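Long-range contact in ribonuclease E (Escherichia coli, PDB 5OHG), which cleaves RNA as an endoribonuclease and, through a natively unstructured segment, binds enolase in the RNA degradosome: residues 9-14 with 31-35. Sequence-based numbering, arbitrary orientation. Where two conformers were deposited one is given.
Sequences PTQSPM and WIRYP
Loop-to-loop apolar packing joins residues 9-14, ahead of helix 23-27, to residues 31-35 beyond it, burying 213 Å² in total. Neither segment forms regular secondary structure; they run in opposite directions, Pro9 CA 9.1 Å from Tyr34 CA and Met14 CA 8.0 Å from Ile32 CA, so side chains bridge the gap. Residues 31-34 are extended, as is Ser12 (phi/psi -59/132) before Pro13 (-74/-12) turns the chain. Tyr34 (chi1 -70°, m) reaches between two prolines, its OH 3.7 Å from Pro9 CG and 3.3 Å from Pro13 CD; Pro13 CG also lies 3.9 Å from Tyr34 CE1. This closure is consistent with a natively unstructured region ordered on its partner, here two enolase chains: Ser12 hydrogen-bonds one through its backbone, while Pro13, Met14 and Ile32 pack on the other's backbone. Ile32 (m, t) directs CD1 to 3.9 Å from Pro13 CD and 4.1 Å from Met14 CB; Ile32 and Met14 both touch Leu25. An ST turn shapes residues 12-14, Met14 N donating to Ser12 OG at 3.2 Å and 148°.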
loop_
_atom_site.group_PDB
_atom_site.type_symbol
_atom_site.label_atom_id
_atom_site.label_comp_id
_atom_site.label_asym_id
_atom_site.label_seq_id
_atom_site.Cartn_x
_atom_site.Cartn_y
_atom_site.Cartn_z
ATOM N N PRO C 9 -13.995 2.524 -28.423
ATOM C CA PRO C 9 -14.729 3.781 -28.173
ATOM C C PRO C 9 -14.173 4.963 -28.945
ATOM O O PRO C 9 -12.953 5.060 -29.020
ATOM C CB PRO C 9 -14.560 3.996 -26.657
ATOM C CG PRO C 9 -13.884 2.783 -26.146
ATOM C CD PRO C 9 -13.162 2.151 -27.281
ATOM N N THR C 10 -15.006 5.798 -29.571
ATOM C CA THR C 10 -14.533 7.090 -30.050
ATOM C C THR C 10 -14.177 8.143 -29.008
ATOM O O THR C 10 -13.137 8.723 -29.087
ATOM C CB THR C 10 -15.460 7.713 -31.134
ATOM O OG1 THR C 10 -14.672 8.414 -32.075
ATOM C CG2 THR C 10 -16.410 8.697 -30.536
ATOM N N GLN C 11 -15.024 8.330 -28.001
ATOM C CA GLN C 11 -14.703 9.264 -26.929
ATOM C C GLN C 11 -14.982 8.585 -25.596
ATOM O O GLN C 11 -16.031 7.953 -25.430
ATOM C CB GLN C 11 -15.520 10.555 -27.057
ATOM C CG GLN C 11 -14.951 11.743 -26.294
ATOM C CD GLN C 11 -15.953 12.874 -26.147
ATOM O OE1 GLN C 11 -16.804 13.082 -27.012
ATOM N NE2 GLN C 11 -15.857 13.611 -25.042
ATOM N N SER C 12 -14.044 8.704 -24.660
ATOM C CA SER C 12 -14.232 8.105 -23.343
ATOM C C SER C 12 -15.488 8.663 -22.686
ATOM O O SER C 12 -15.674 9.884 -22.655
ATOM C CB SER C 12 -13.040 8.371 -22.431
ATOM O OG SER C 12 -13.378 8.013 -21.101
ATOM N N PRO C 13 -16.363 7.815 -22.143
ATOM C CA PRO C 13 -17.551 8.330 -21.449
ATOM C C PRO C 13 -17.241 8.926 -20.090
ATOM O O PRO C 13 -18.114 9.586 -19.521
ATOM C CB PRO C 13 -18.454 7.096 -21.313
ATOM C CG PRO C 13 -17.773 5.989 -22.079
ATOM C CD PRO C 13 -16.322 6.346 -22.155
ATOM N N MET C 14 -16.039 8.712 -19.549
ATOM C CA MET C 14 -15.637 9.248 -18.247
ATOM C C MET C 14 -14.327 10.014 -18.412
ATOM O O MET C 14 -13.263 9.570 -17.963
ATOM C CB MET C 14 -15.514 8.119 -17.221
ATOM C CG MET C 14 -15.594 8.528 -15.753
ATOM S SD MET C 14 -15.701 7.053 -14.692
ATOM C CE MET C 14 -14.401 7.351 -13.481
ATOM N N TRP C 31 -13.106 -0.503 -14.182
ATOM C CA TRP C 31 -13.300 -0.354 -15.615
ATOM C C TRP C 31 -14.709 0.122 -15.928
ATOM O O TRP C 31 -15.674 -0.259 -15.254
ATOM C CB TRP C 31 -13.004 -1.677 -16.329
ATOM C CG TRP C 31 -11.583 -2.108 -16.120
ATOM C CD1 TRP C 31 -10.496 -1.740 -16.858
ATOM C CD2 TRP C 31 -11.092 -2.958 -15.077
ATOM N NE1 TRP C 31 -9.363 -2.323 -16.349
ATOM C CE2 TRP C 31 -9.703 -3.077 -15.256
ATOM C CE3 TRP C 31 -11.695 -3.642 -14.020
ATOM C CZ2 TRP C 31 -8.905 -3.847 -14.411
ATOM C CZ3 TRP C 31 -10.897 -4.413 -13.183
ATOM C CH2 TRP C 31 -9.523 -4.508 -13.386
ATOM N N ILE C 32 -14.836 0.896 -16.982
ATOM C CA ILE C 32 -16.092 1.334 -17.498
ATOM C C ILE C 32 -16.796 0.060 -17.992
ATOM O O ILE C 32 -16.159 -0.897 -18.389
ATOM C CB ILE C 32 -15.861 2.348 -18.660
ATOM C CG1 ILE C 32 -15.446 3.703 -18.118
ATOM C CG2 ILE C 32 -17.099 2.684 -19.432
ATOM C CD1 ILE C 32 -14.727 4.585 -19.098
ATOM N N ARG C 33 -18.111 0.036 -17.892
ATOM C CA ARG C 33 -18.894 -1.050 -18.426
ATOM C C ARG C 33 -19.393 -0.721 -19.843
ATOM O O ARG C 33 -20.139 0.199 -20.051
ATOM C CB ARG C 33 -20.052 -1.401 -17.510
ATOM C CG ARG C 33 -19.652 -2.245 -16.338
ATOM C CD ARG C 33 -20.782 -2.296 -15.370
ATOM N NE ARG C 33 -21.848 -3.055 -15.950
ATOM C CZ ARG C 33 -21.983 -4.342 -15.764
ATOM N NH1 ARG C 33 -22.984 -4.985 -16.329
ATOM N NH2 ARG C 33 -21.134 -4.966 -14.972
ATOM N N TYR C 34 -18.913 -1.464 -20.818
ATOM C CA TYR C 34 -19.353 -1.295 -22.180
ATOM C C TYR C 34 -20.249 -2.479 -22.566
ATOM O O TYR C 34 -19.990 -3.591 -22.193
ATOM C CB TYR C 34 -18.147 -1.254 -23.090
ATOM C CG TYR C 34 -17.303 -0.023 -22.963
ATOM C CD1 TYR C 34 -17.773 1.181 -23.377
ATOM C CD2 TYR C 34 -16.025 -0.081 -22.412
ATOM C CE1 TYR C 34 -17.025 2.317 -23.254
ATOM C CE2 TYR C 34 -15.259 1.038 -22.295
ATOM C CZ TYR C 34 -15.774 2.241 -22.719
ATOM O OH TYR C 34 -15.042 3.375 -22.643
ATOM N N PRO C 35 -21.294 -2.242 -23.346
ATOM C CA PRO C 35 -21.683 -1.057 -24.079
ATOM C C PRO C 35 -22.423 -0.018 -23.267
ATOM O O PRO C 35 -22.952 -0.287 -22.222
ATOM C CB PRO C 35 -22.689 -1.625 -25.077
ATOM C CG PRO C 35 -23.331 -2.708 -24.318
ATOM C CD PRO C 35 -22.132 -3.370 -23.738
#